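Local coordinates for putative alpha KG dependent 2,4-D dioxygenase (Burkholderia xenovorans, PDB 5J92), which binds iron(II) and probably acts as a 2-oxoglutarate-dependent dioxygenase, at residues A[68-72]-A[295-299]; A[47-51]-A[263-269]; A[178-182]-A[194-198]; A[121-127]-A[218-222]; A[137-142]-A[256-260]. All coordinates share one frame. Where two conformers were deposited one is given. Residues are numbered along the deposited sequence.

Interaction 1 of 5, residues A[68-72]-A[295-299]; sequences AGFGP and TWTRG
The indole of W296 lies flat over G71 and P72. This CH-pi packing joins the C-terminal tail, beyond strand 284-291 of the double-stranded beta-helix fold, to the loop that follows helix 60-67. Neither segment forms regular helix or strand. G71 lies across from W296, CA to CA 6.8 Å, and G69 across from R298, 6.7 Å. W296 has chi1 t and chi2 95°. The six-membered ring of W296 is centred 3.4 Å from G71 CA, almost on the ring normal. The five-membered ring of W296 is centred 3.5 Å from P72 CD. G71 is extended (phi 169°, psi 174°), and a CB there would be crowded by P72 CD. G69 O sits at the edge of the indole, 3.6 Å from W296 CH2. F70 turns its side chain away, onto helix 35-47. The R298 guanidinium also forms a salt bridge with E42 of that helix. R298 has chi1 near -143°, and its NH2 donates a hydrogen bond to G69 O at 2.7 Å.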
# COMPACT_ATOMS: atom_id res chain seq x y z
N ALA A 68 -23.91 -18.23 15.72
CA ALA A 68 -24.82 -17.56 16.64
C ALA A 68 -24.46 -17.78 18.11
O ALA A 68 -25.04 -17.11 18.97
CB ALA A 68 -26.26 -18.01 16.39
N GLY A 69 -23.55 -18.71 18.41
CA GLY A 69 -23.10 -18.84 19.78
C GLY A 69 -22.16 -17.74 20.25
O GLY A 69 -21.95 -17.61 21.46
N PHE A 70 -21.63 -16.92 19.34
CA PHE A 70 -20.65 -15.90 19.70
C PHE A 70 -21.15 -14.47 19.56
O PHE A 70 -20.44 -13.54 19.95
CB PHE A 70 -19.38 -16.08 18.85
CG PHE A 70 -18.79 -17.45 18.98
CD1 PHE A 70 -17.96 -17.76 20.05
CD2 PHE A 70 -19.11 -18.45 18.08
CE1 PHE A 70 -17.41 -19.04 20.18
CE2 PHE A 70 -18.58 -19.73 18.20
CZ PHE A 70 -17.73 -20.03 19.26
N GLY A 71 -22.34 -14.27 19.03
CA GLY A 71 -22.91 -12.95 18.93
C GLY A 71 -24.14 -13.00 18.06
O GLY A 71 -24.45 -14.04 17.46
N PRO A 72 -24.85 -11.88 17.96
CA PRO A 72 -26.04 -11.85 17.09
C PRO A 72 -25.64 -11.86 15.62
O PRO A 72 -24.68 -11.21 15.22
CB PRO A 72 -26.74 -10.54 17.49
CG PRO A 72 -25.65 -9.67 18.01
CD PRO A 72 -24.61 -10.60 18.64
N THR A 295 -24.06 -5.39 24.37
CA THR A 295 -25.17 -5.71 25.27
C THR A 295 -25.72 -7.12 25.06
O THR A 295 -26.54 -7.58 25.86
CB THR A 295 -26.32 -4.71 25.13
OG1 THR A 295 -27.05 -4.98 23.92
CG2 THR A 295 -25.79 -3.28 25.09
N TRP A 296 -25.30 -7.80 24.00
CA TRP A 296 -25.81 -9.13 23.71
C TRP A 296 -25.26 -10.13 24.71
O TRP A 296 -24.14 -9.99 25.21
CB TRP A 296 -25.43 -9.52 22.28
CG TRP A 296 -25.77 -10.93 21.85
CD1 TRP A 296 -26.89 -11.35 21.19
CD2 TRP A 296 -24.94 -12.10 22.00
NE1 TRP A 296 -26.82 -12.70 20.93
CE2 TRP A 296 -25.63 -13.18 21.42
CE3 TRP A 296 -23.68 -12.33 22.57
CZ2 TRP A 296 -25.11 -14.47 21.41
CZ3 TRP A 296 -23.17 -13.62 22.56
CH2 TRP A 296 -23.88 -14.67 21.98
N THR A 297 -26.07 -11.13 25.04
CA THR A 297 -25.66 -12.20 25.94
C THR A 297 -26.12 -13.54 25.38
O THR A 297 -27.18 -13.64 24.76
CB THR A 297 -26.22 -12.02 27.36
OG1 THR A 297 -27.65 -12.01 27.31
CG2 THR A 297 -25.72 -10.73 27.99
N ARG A 298 -25.31 -14.56 25.61
CA ARG A 298 -25.66 -15.92 25.23
C ARG A 298 -26.84 -16.38 26.07
O ARG A 298 -26.75 -16.40 27.31
CB ARG A 298 -24.46 -16.84 25.42
CG ARG A 298 -24.29 -17.93 24.38
CD ARG A 298 -23.27 -18.98 24.83
NE ARG A 298 -22.22 -18.43 25.68
CZ ARG A 298 -21.25 -17.60 25.27
NH1 ARG A 298 -20.34 -17.17 26.14
NH2 ARG A 298 -21.19 -17.19 24.01
N GLY A 299 -27.94 -16.75 25.42
CA GLY A 299 -29.09 -17.37 26.06
C GLY A 299 -29.45 -16.91 27.46
O GLY A 299 -30.33 -16.07 27.64

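Interaction 2 of 5, residues A[47-51]-A[263-269]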
# COMPACT_ATOMS: atom_id res chain seq x y z
N GLN A 47 -6.23 -15.27 22.41
CA GLN A 47 -4.84 -15.48 22.04
C GLN A 47 -4.65 -15.46 20.53
O GLN A 47 -3.88 -14.65 20.01
CB GLN A 47 -4.35 -16.81 22.63
CG GLN A 47 -2.92 -17.18 22.20
CD GLN A 47 -2.38 -18.42 22.91
OE1 GLN A 47 -3.10 -19.11 23.62
NE2 GLN A 47 -1.10 -18.68 22.72
N TYR A 48 -5.35 -16.35 19.80
CA TYR A 48 -5.27 -16.43 18.34
C TYR A 48 -6.56 -15.88 17.73
O TYR A 48 -7.55 -16.63 17.62
CB TYR A 48 -5.07 -17.87 17.87
CG TYR A 48 -3.91 -18.63 18.48
CD1 TYR A 48 -2.63 -18.57 17.90
CD2 TYR A 48 -4.11 -19.42 19.61
CE1 TYR A 48 -1.57 -19.30 18.45
CE2 TYR A 48 -3.05 -20.16 20.15
CZ TYR A 48 -1.79 -20.09 19.57
OH TYR A 48 -0.75 -20.81 20.11
N PRO A 49 -6.59 -14.64 17.24
CA PRO A 49 -7.85 -14.09 16.69
C PRO A 49 -8.34 -14.78 15.41
O PRO A 49 -9.48 -14.51 14.98
CB PRO A 49 -7.51 -12.62 16.43
CG PRO A 49 -6.03 -12.57 16.37
CD PRO A 49 -5.52 -13.64 17.28
N VAL A 50 -7.53 -15.65 14.79
CA VAL A 50 -7.94 -16.49 13.67
C VAL A 50 -7.95 -17.93 14.15
O VAL A 50 -6.91 -18.45 14.58
CB VAL A 50 -7.02 -16.35 12.44
CG1 VAL A 50 -7.51 -17.28 11.29
CG2 VAL A 50 -6.91 -14.90 11.97
N LEU A 51 -9.12 -18.57 14.12
CA LEU A 51 -9.28 -19.97 14.50
C LEU A 51 -9.76 -20.77 13.30
O LEU A 51 -10.71 -20.36 12.60
CB LEU A 51 -10.26 -20.11 15.68
CG LEU A 51 -9.85 -19.47 17.01
CD1 LEU A 51 -10.96 -19.62 18.05
CD2 LEU A 51 -8.58 -20.12 17.54
N MET A 263 -12.72 -18.87 11.47
CA MET A 263 -13.41 -17.88 12.29
C MET A 263 -12.39 -16.85 12.72
O MET A 263 -11.31 -17.22 13.22
CB MET A 263 -14.07 -18.58 13.48
CG MET A 263 -14.33 -17.75 14.71
SD MET A 263 -14.87 -18.87 16.02
CE MET A 263 -15.38 -17.69 17.27
N TRP A 264 -12.66 -15.56 12.45
CA TRP A 264 -11.71 -14.52 12.81
C TRP A 264 -12.39 -13.35 13.51
O TRP A 264 -13.55 -13.03 13.24
CB TRP A 264 -10.88 -14.04 11.59
CG TRP A 264 -11.61 -13.19 10.55
CD1 TRP A 264 -11.75 -11.83 10.54
CD2 TRP A 264 -12.26 -13.67 9.38
NE1 TRP A 264 -12.47 -11.43 9.43
CE2 TRP A 264 -12.79 -12.54 8.70
CE3 TRP A 264 -12.46 -14.94 8.83
CZ2 TRP A 264 -13.48 -12.66 7.50
CZ3 TRP A 264 -13.16 -15.05 7.64
CH2 TRP A 264 -13.67 -13.92 6.99
N ASP A 265 -11.64 -12.76 14.43
CA ASP A 265 -12.12 -11.68 15.30
C ASP A 265 -11.77 -10.35 14.64
O ASP A 265 -10.61 -9.93 14.65
CB ASP A 265 -11.52 -11.84 16.69
CG ASP A 265 -12.13 -10.90 17.73
OD1 ASP A 265 -12.80 -9.92 17.34
OD2 ASP A 265 -11.94 -11.16 18.95
N ASN A 266 -12.77 -9.69 14.06
CA ASN A 266 -12.54 -8.40 13.42
C ASN A 266 -12.08 -7.32 14.40
O ASN A 266 -11.54 -6.30 13.97
CB ASN A 266 -13.81 -7.94 12.69
CG ASN A 266 -14.15 -8.84 11.51
OD1 ASN A 266 -13.56 -8.71 10.46
ND2 ASN A 266 -15.09 -9.76 11.70
N ARG A 267 -12.28 -7.53 15.71
CA ARG A 267 -11.88 -6.55 16.71
C ARG A 267 -10.37 -6.47 16.88
O ARG A 267 -9.90 -5.54 17.55
CB ARG A 267 -12.53 -6.89 18.06
CG ARG A 267 -14.05 -6.94 18.01
CD ARG A 267 -14.64 -7.52 19.28
NE ARG A 267 -14.32 -8.93 19.46
CZ ARG A 267 -14.87 -9.70 20.39
NH1 ARG A 267 -15.77 -9.17 21.23
NH2 ARG A 267 -14.53 -10.98 20.49
N ALA A 268 -9.61 -7.40 16.30
CA ALA A 268 -8.16 -7.44 16.44
C ALA A 268 -7.43 -7.53 15.10
O ALA A 268 -6.20 -7.66 15.10
CB ALA A 268 -7.74 -8.63 17.31
N LEU A 269 -8.13 -7.47 13.98
CA LEU A 269 -7.51 -7.82 12.72
C LEU A 269 -7.96 -6.91 11.60
O LEU A 269 -8.97 -6.21 11.69
CB LEU A 269 -7.85 -9.26 12.29
CG LEU A 269 -7.43 -10.38 13.23
CD1 LEU A 269 -8.25 -11.59 12.95
CD2 LEU A 269 -5.94 -10.65 12.98
O HOH W 1 -11.58 -15.91 16.19
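P49, M263 and L51 bury the most surface here. P49 lies just before strand 50-53. P49 O accepts a hydrogen bond from D265 N at 2.8 Å and a CA-H...O contact from W264 CA at 3.1 Å. Its ring packs on the far end of the other segment: P49 CB is 3.7 Å from L269 CD1 and 4.1 Å from A268 CB.

L51 and M263 form an antiparallel hydrogen-bonded pair. L51 N to M263 O and M263 N to L51 O are both 2.7 Å and nearly straight. Their side chains share one face of the sheet, with L51 CD1 4.5 Å from M263 SD, and both reach I41 of helix 35-47. V50 and W264 form the next, non-hydrogen-bonded pair on the other face, where V50 CG2 meets L269 CD1 at 3.7 Å. Strands 50-53 and 261-265 are thus neighbours in the major sheet of the double-stranded beta-helix. The W264 indole leads on toward H271 and D124 of the iron site.

At the last residue of the strand, D265 forms an Asx turn, with R267 N to D265 OD1 at 2.9 Å. It also makes a salt bridge with R267 and a hydrogen bond with H209. Water 1 donates to P49 O at 2.8 Å. Main-chain bonds therefore fix the register, apolar side chains fill both faces, and the buried carboxylate has its charge matched locally by R267.

Interaction 3 of 5, residues A[178-182]-A[194-198]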
# COMPACT_ATOMS: atom_id res chain seq x y z
N ILE A 178 -18.06 3.81 3.91
CA ILE A 178 -18.05 2.74 2.91
C ILE A 178 -18.10 3.32 1.50
O ILE A 178 -17.44 2.80 0.59
CB ILE A 178 -19.20 1.75 3.17
CG1 ILE A 178 -19.11 0.54 2.22
CG2 ILE A 178 -20.57 2.42 3.07
CD1 ILE A 178 -17.84 -0.26 2.35
N MET A 179 -18.85 4.41 1.30
CA MET A 179 -18.96 4.98 -0.04
C MET A 179 -17.64 5.57 -0.49
O MET A 179 -17.27 5.48 -1.66
CB MET A 179 -20.08 6.02 -0.07
CG MET A 179 -21.47 5.45 0.15
SD MET A 179 -21.83 4.08 -0.98
CE MET A 179 -23.24 3.31 -0.18
N ALA A 180 -16.89 6.17 0.44
CA ALA A 180 -15.56 6.66 0.10
C ALA A 180 -14.62 5.51 -0.26
O ALA A 180 -13.85 5.62 -1.23
CB ALA A 180 -15.00 7.49 1.25
N SER A 181 -14.66 4.40 0.49
CA SER A 181 -13.76 3.29 0.17
C SER A 181 -14.14 2.62 -1.14
O SER A 181 -13.27 2.20 -1.91
CB SER A 181 -13.73 2.27 1.31
OG SER A 181 -14.97 1.57 1.41
N ARG A 182 -15.44 2.51 -1.41
CA ARG A 182 -15.87 1.99 -2.70
C ARG A 182 -15.41 2.90 -3.83
O ARG A 182 -14.94 2.41 -4.87
CB ARG A 182 -17.39 1.82 -2.73
CG ARG A 182 -17.91 0.64 -1.94
CD ARG A 182 -19.41 0.60 -2.02
NE ARG A 182 -20.00 -0.42 -1.17
CZ ARG A 182 -21.31 -0.55 -1.01
NH1 ARG A 182 -22.14 0.27 -1.64
NH2 ARG A 182 -21.80 -1.50 -0.22
N GLU A 194 -29.11 3.69 -0.02
CA GLU A 194 -27.93 3.03 0.53
C GLU A 194 -26.96 4.04 1.13
O GLU A 194 -26.35 3.78 2.18
CB GLU A 194 -27.23 2.17 -0.53
CG GLU A 194 -26.45 0.99 0.06
CD GLU A 194 -25.50 0.32 -0.92
OE1 GLU A 194 -25.44 0.74 -2.09
OE2 GLU A 194 -24.86 -0.68 -0.54
N ARG A 195 -26.80 5.20 0.49
CA ARG A 195 -25.90 6.22 1.04
C ARG A 195 -26.39 6.70 2.40
O ARG A 195 -25.58 6.89 3.32
CB ARG A 195 -25.74 7.39 0.08
CG ARG A 195 -24.98 7.05 -1.18
CD ARG A 195 -24.89 8.24 -2.12
NE ARG A 195 -24.27 7.87 -3.39
CZ ARG A 195 -22.96 7.80 -3.59
NH1 ARG A 195 -22.48 7.44 -4.78
NH2 ARG A 195 -22.11 8.09 -2.60
N LYS A 196 -27.70 6.89 2.55
CA LYS A 196 -28.23 7.32 3.84
C LYS A 196 -28.16 6.20 4.87
O LYS A 196 -27.75 6.43 6.01
CB LYS A 196 -29.67 7.82 3.67
N ALA A 197 -28.54 4.98 4.48
CA ALA A 197 -28.52 3.87 5.43
C ALA A 197 -27.11 3.57 5.91
O ALA A 197 -26.92 3.11 7.04
CB ALA A 197 -29.13 2.62 4.80
N LEU A 198 -26.11 3.83 5.07
CA LEU A 198 -24.72 3.54 5.39
C LEU A 198 -23.92 4.82 5.56
O LEU A 198 -22.76 4.92 5.14
CB LEU A 198 -24.10 2.64 4.31
CG LEU A 198 -24.85 1.33 4.05
CD1 LEU A 198 -24.25 0.55 2.89
CD2 LEU A 198 -24.87 0.48 5.30
O HOH W 2 -20.15 4.24 6.02
O HOH W 3 -20.89 6.24 3.33
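A salt bridge between R182 and E194 is the strongest polar link. R182 NH1 and NH2 both donate to E194 OE2, at 3.1 and 3.2 Å. A weak third bond runs from R182 NH1 to E194 OE1 at 3.4 Å. The carboxylate meets the guanidinium at its edge, near its plane, so the charges face each other side-on.

Two waters make a second polar link. L198 is the first residue after its helix to leave helical angles, and both waters lie within hydrogen-bonding distance of its O. Water 2 lies 2.8 Å from L198 O and accepts from I178 N at 3.0 Å. Water 3 lies 2.9 Å from L198 O and takes a weak bond from M179 N at 3.4 Å. The waters thus lie between the start of one helix and the end of the other.

M179 buries the most surface. M179 CE is 3.8 Å from E194 CD and 4.3 Å from L198 CD1, while M179 CB meets R195 NH2 at 3.8 Å. I178 CG2 packs on L198 CB at 3.7 Å. The contact joins two short helices at the protein surface, linked by a connection of few residues. Helix 178-184 follows directly on strand 173-176, and helix 192-197 precedes strand 201-208. These two strands are neighbours in the four-stranded sheet. I178 also touches Y127 and H222, so the pair lies beside the loops near the iron site.

Interaction 4 of 5, residues A[121-127]-A[218-222]. With FE2 (Fe (II) ion), chain E.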
# COMPACT_ATOMS: atom_id res chain seq x y z
N TRP A 121 -7.10 -4.48 2.33
CA TRP A 121 -7.13 -4.76 3.76
C TRP A 121 -8.28 -4.02 4.44
O TRP A 121 -8.42 -2.80 4.31
CB TRP A 121 -5.83 -4.33 4.43
CG TRP A 121 -4.62 -5.14 4.10
CD1 TRP A 121 -3.59 -4.78 3.27
CD2 TRP A 121 -4.28 -6.43 4.63
NE1 TRP A 121 -2.64 -5.79 3.25
CE2 TRP A 121 -3.04 -6.80 4.07
CE3 TRP A 121 -4.91 -7.31 5.53
CZ2 TRP A 121 -2.42 -8.02 4.38
CZ3 TRP A 121 -4.28 -8.52 5.83
CH2 TRP A 121 -3.05 -8.85 5.26
N HIS A 122 -9.11 -4.76 5.20
CA HIS A 122 -10.23 -4.12 5.86
C HIS A 122 -10.63 -4.93 7.09
O HIS A 122 -10.19 -6.07 7.28
CB HIS A 122 -11.40 -3.96 4.89
CG HIS A 122 -11.93 -5.26 4.39
ND1 HIS A 122 -11.23 -6.05 3.50
CD2 HIS A 122 -13.07 -5.93 4.67
CE1 HIS A 122 -11.91 -7.15 3.25
NE2 HIS A 122 -13.04 -7.10 3.95
N SER A 123 -11.45 -4.32 7.95
CA SER A 123 -12.11 -4.99 9.07
C SER A 123 -13.62 -4.93 8.84
O SER A 123 -14.15 -3.86 8.54
CB SER A 123 -11.74 -4.33 10.40
OG SER A 123 -12.33 -5.02 11.50
N ASP A 124 -14.28 -6.09 8.94
CA ASP A 124 -15.67 -6.21 8.48
C ASP A 124 -16.61 -5.22 9.15
O ASP A 124 -16.67 -5.13 10.38
CB ASP A 124 -16.18 -7.63 8.72
CG ASP A 124 -15.63 -8.60 7.70
OD1 ASP A 124 -14.96 -8.08 6.78
OD2 ASP A 124 -15.85 -9.83 7.81
N ALA A 125 -17.39 -4.51 8.32
CA ALA A 125 -18.44 -3.60 8.76
C ALA A 125 -17.93 -2.50 9.70
O ALA A 125 -18.71 -1.92 10.48
CB ALA A 125 -19.61 -4.35 9.41
N SER A 126 -16.64 -2.18 9.63
CA SER A 126 -16.13 -1.04 10.38
C SER A 126 -16.78 0.26 9.93
O SER A 126 -16.68 1.27 10.63
CB SER A 126 -14.60 -0.94 10.26
OG SER A 126 -14.18 -0.52 8.97
N TYR A 127 -17.41 0.26 8.75
CA TYR A 127 -18.15 1.41 8.24
C TYR A 127 -19.52 1.57 8.89
O TYR A 127 -20.24 2.49 8.53
CB TYR A 127 -18.30 1.32 6.72
CG TYR A 127 -18.96 0.05 6.23
CD1 TYR A 127 -20.35 -0.05 6.14
CD2 TYR A 127 -18.20 -1.04 5.82
CE1 TYR A 127 -20.96 -1.20 5.70
CE2 TYR A 127 -18.81 -2.20 5.37
CZ TYR A 127 -20.18 -2.27 5.30
OH TYR A 127 -20.79 -3.41 4.83
N TYR A 218 -7.41 0.24 15.04
CA TYR A 218 -8.63 0.01 14.27
C TYR A 218 -8.42 0.49 12.83
O TYR A 218 -9.06 1.42 12.34
CB TYR A 218 -9.82 0.71 14.91
CG TYR A 218 -11.15 0.13 14.51
CD1 TYR A 218 -11.24 -0.84 13.52
CD2 TYR A 218 -12.32 0.53 15.14
CE1 TYR A 218 -12.45 -1.40 13.16
CE2 TYR A 218 -13.55 -0.03 14.80
CZ TYR A 218 -13.60 -0.99 13.81
OH TYR A 218 -14.81 -1.55 13.45
N LEU A 219 -7.55 -0.23 12.11
CA LEU A 219 -7.30 0.10 10.72
C LEU A 219 -8.31 -0.59 9.82
O LEU A 219 -8.84 -1.65 10.16
CB LEU A 219 -5.88 -0.30 10.31
CG LEU A 219 -4.75 0.33 11.15
CD1 LEU A 219 -3.38 -0.05 10.59
CD2 LEU A 219 -4.90 1.85 11.22
N SER A 220 -8.60 0.03 8.68
CA SER A 220 -9.49 -0.57 7.70
C SER A 220 -9.46 0.30 6.46
O SER A 220 -9.33 1.53 6.56
CB SER A 220 -10.93 -0.67 8.24
OG SER A 220 -11.76 -1.36 7.33
N SER A 221 -9.62 -0.33 5.30
CA SER A 221 -9.78 0.46 4.09
C SER A 221 -10.96 1.42 4.21
O SER A 221 -11.03 2.40 3.45
CB SER A 221 -9.98 -0.44 2.88
OG SER A 221 -11.23 -1.12 2.99
N HIS A 222 -11.91 1.14 5.11
CA HIS A 222 -13.07 2.01 5.30
C HIS A 222 -12.73 3.31 6.00
O HIS A 222 -13.49 4.27 5.88
CB HIS A 222 -14.16 1.27 6.09
CG HIS A 222 -14.49 -0.08 5.52
ND1 HIS A 222 -14.50 -1.23 6.28
CD2 HIS A 222 -14.84 -0.45 4.27
CE1 HIS A 222 -14.84 -2.26 5.52
NE2 HIS A 222 -15.05 -1.82 4.29
FE FE2 E . -14.38 -9.06 4.60
O HOH W 4 -14.69 -4.06 12.20
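This is a buried contact between two loops at the iron site, one of which carries two of its ligands. Segment 121-127 precedes strand 132-139, and segment 218-222 runs between strands 215-217 and 223-226. Their backbones come close, with H122 and S220 CA atoms 4.1 Å apart. S221 N donates to W121 O at 2.9 Å. S123 N donates to S220 OG at 3.0 Å, with a nearly straight geometry.

H222 has the greatest area buried here. H222 ND1 and S126 OG share a hydrogen bond of 2.8 Å. The edge of the Y127 ring points at the face of the H222 ring, with centroids 4.9 Å apart and planes at 80°. This T-shaped pair joins H122 in an aromatic cluster.

The first loop carries the HxD part of the facial triad of two histidines and one carboxylate known in this dioxygenase family. H122 NE2 and D124 OD1 each lie 2.5 Å from the iron, and H271 completes the protein ligands. H122 ND1 is hydrogen-bonded to R120 O, and D124 OD2 to S135. D124 sits within a type II turn from S123 to S126, with A125 at positive phi (57°) and S126 N bonded to S123 O at 3.2 Å. Water 4 donates to S123 OG at 2.6 Å and D124 O at 2.9 Å, and is hydrogen-bonded to Y218 OH at 2.8 Å. S123 OG is also bonded to N266 O.

Interaction 5 of 5, residues A[137-142]-A[256-260]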
# COMPACT_ATOMS: atom_id res chain seq x y z
N LEU A 137 -15.99 -18.22 7.59
CA LEU A 137 -15.88 -18.61 6.19
C LEU A 137 -15.68 -20.11 6.13
O LEU A 137 -14.71 -20.62 6.70
CB LEU A 137 -14.71 -17.89 5.50
CG LEU A 137 -14.91 -16.60 4.71
CD1 LEU A 137 -13.59 -16.14 4.08
CD2 LEU A 137 -16.01 -16.73 3.66
N LEU A 138 -16.57 -20.81 5.44
CA LEU A 138 -16.46 -22.26 5.27
C LEU A 138 -16.21 -22.56 3.79
O LEU A 138 -17.03 -22.21 2.94
CB LEU A 138 -17.72 -22.96 5.77
CG LEU A 138 -17.80 -24.48 5.65
CD1 LEU A 138 -16.67 -25.19 6.39
CD2 LEU A 138 -19.14 -24.94 6.15
N SER A 139 -15.09 -23.20 3.50
CA SER A 139 -14.69 -23.44 2.12
C SER A 139 -15.34 -24.70 1.57
O SER A 139 -15.31 -25.76 2.21
CB SER A 139 -13.17 -23.55 2.00
OG SER A 139 -12.71 -24.74 2.60
N TYR A 140 -15.92 -24.59 0.38
CA TYR A 140 -16.46 -25.72 -0.36
C TYR A 140 -15.57 -26.14 -1.51
O TYR A 140 -15.35 -27.33 -1.72
CB TYR A 140 -17.86 -25.39 -0.90
CG TYR A 140 -18.97 -25.58 0.12
CD1 TYR A 140 -18.97 -24.90 1.33
CD2 TYR A 140 -20.01 -26.47 -0.14
CE1 TYR A 140 -19.98 -25.08 2.26
CE2 TYR A 140 -21.02 -26.66 0.78
CZ TYR A 140 -21.01 -25.97 1.98
OH TYR A 140 -22.03 -26.17 2.88
N ILE A 141 -15.06 -25.18 -2.29
CA ILE A 141 -14.21 -25.47 -3.44
C ILE A 141 -13.03 -24.51 -3.39
O ILE A 141 -13.22 -23.29 -3.34
CB ILE A 141 -14.97 -25.36 -4.77
CG1 ILE A 141 -16.19 -26.29 -4.79
CG2 ILE A 141 -14.06 -25.69 -5.93
CD1 ILE A 141 -17.07 -26.21 -6.07
N VAL A 142 -11.82 -25.05 -3.40
CA VAL A 142 -10.58 -24.29 -3.21
C VAL A 142 -9.83 -24.26 -4.54
O VAL A 142 -9.54 -25.33 -5.09
CB VAL A 142 -9.69 -24.88 -2.11
CG1 VAL A 142 -8.40 -24.07 -1.96
CG2 VAL A 142 -10.41 -24.95 -0.79
N TRP A 256 -5.90 -22.28 2.04
CA TRP A 256 -7.17 -22.95 2.31
C TRP A 256 -7.10 -24.44 2.03
O TRP A 256 -6.42 -24.90 1.11
CB TRP A 256 -8.27 -22.33 1.45
CG TRP A 256 -8.75 -21.03 2.00
CD1 TRP A 256 -8.31 -19.78 1.68
CD2 TRP A 256 -9.77 -20.87 2.98
NE1 TRP A 256 -9.02 -18.83 2.39
CE2 TRP A 256 -9.92 -19.48 3.21
CE3 TRP A 256 -10.58 -21.76 3.70
CZ2 TRP A 256 -10.83 -18.96 4.13
CZ3 TRP A 256 -11.50 -21.24 4.60
CH2 TRP A 256 -11.61 -19.85 4.80
N SER A 257 -7.82 -25.20 2.85
CA SER A 257 -8.12 -26.60 2.57
C SER A 257 -9.63 -26.74 2.48
O SER A 257 -10.38 -25.98 3.10
CB SER A 257 -7.58 -27.53 3.67
OG SER A 257 -6.17 -27.51 3.73
N VAL A 258 -10.07 -27.73 1.70
CA VAL A 258 -11.51 -27.95 1.55
C VAL A 258 -12.14 -28.20 2.91
O VAL A 258 -11.62 -28.98 3.73
CB VAL A 258 -11.77 -29.11 0.57
CG1 VAL A 258 -13.22 -29.58 0.66
CG2 VAL A 258 -11.45 -28.67 -0.86
N ARG A 259 -13.25 -27.51 3.17
CA ARG A 259 -14.05 -27.60 4.39
C ARG A 259 -13.31 -27.13 5.64
O ARG A 259 -13.67 -27.51 6.77
CB ARG A 259 -14.60 -29.01 4.61
CG ARG A 259 -15.67 -29.43 3.60
CD ARG A 259 -16.88 -28.51 3.65
NE ARG A 259 -17.92 -29.02 2.76
CZ ARG A 259 -19.22 -28.91 2.96
NH1 ARG A 259 -19.67 -28.29 4.04
NH2 ARG A 259 -20.07 -29.42 2.08
N ASP A 260 -12.30 -26.27 5.47
CA ASP A 260 -11.82 -25.45 6.56
C ASP A 260 -12.96 -24.53 6.99
O ASP A 260 -13.59 -23.87 6.15
CB ASP A 260 -10.65 -24.57 6.13
CG ASP A 260 -9.29 -25.25 6.21
OD1 ASP A 260 -9.16 -26.38 6.72
OD2 ASP A 260 -8.33 -24.60 5.76
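Hydrogen bonds centre on S139, on strand 132-139. S139 N donates to D260 O at 3.1 Å, and R259 N donates to S139 O at 2.9 Å. S139 OG donates to S257 O at 2.7 Å and accepts a weak bond from R259 N at 2.9 Å. The partner is a type II turn from S257 to D260, closed by D260 N to S257 O at 3.1 Å, with R259 at positive phi (65°). D260 OD2 accepts from S257 N at 3.0 Å and is also bonded to H254. W256 NE1 is hydrogen-bonded to T149 OG1.

One cation-pi contact lies alongside. R259 CZ is 3.8 Å from the centroid of the Y140 ring, over its face. Y140 also stacks on H286 of strand 284-291. Y140 and I141 both face E284, a classic beta bulge where the chain turns a corner.

Apolar contacts fill the rest. W256 CH2 meets L137 CB at 3.7 Å, and W256 CB meets V142 CG1 at 3.8 Å. V142 CG2 is 3.9 Å from V258 CG2. The turn thus leads into strand 261-265 with its polar backbone paired to S139, while indole and aliphatic groups pack beside it.

Interactions 2 and 4 are buried near the centre of the chain. Interactions 1 and 5 are partly buried, and interaction 3 is at the surface. Interactions 2 and 5 both reach the same sheet, where strands 261-265 and 132-139 are neighbours, and touch through W264 and L137. Interaction 1 meets interaction 2 where F70 packs on M263. N266 of interaction 2 reaches D124 and S123 of interaction 4, the one of the five contacts that holds iron ligands. Interaction 3 joins interaction 4 through I178 and S181. Strand pairing dominates interaction 2, and serine, histidine and metal bonds interaction 4. In the outer contacts an arginine bridges the two segments: a bond to a carbonyl in interaction 1, a salt bridge in 3 and cation-pi in 5.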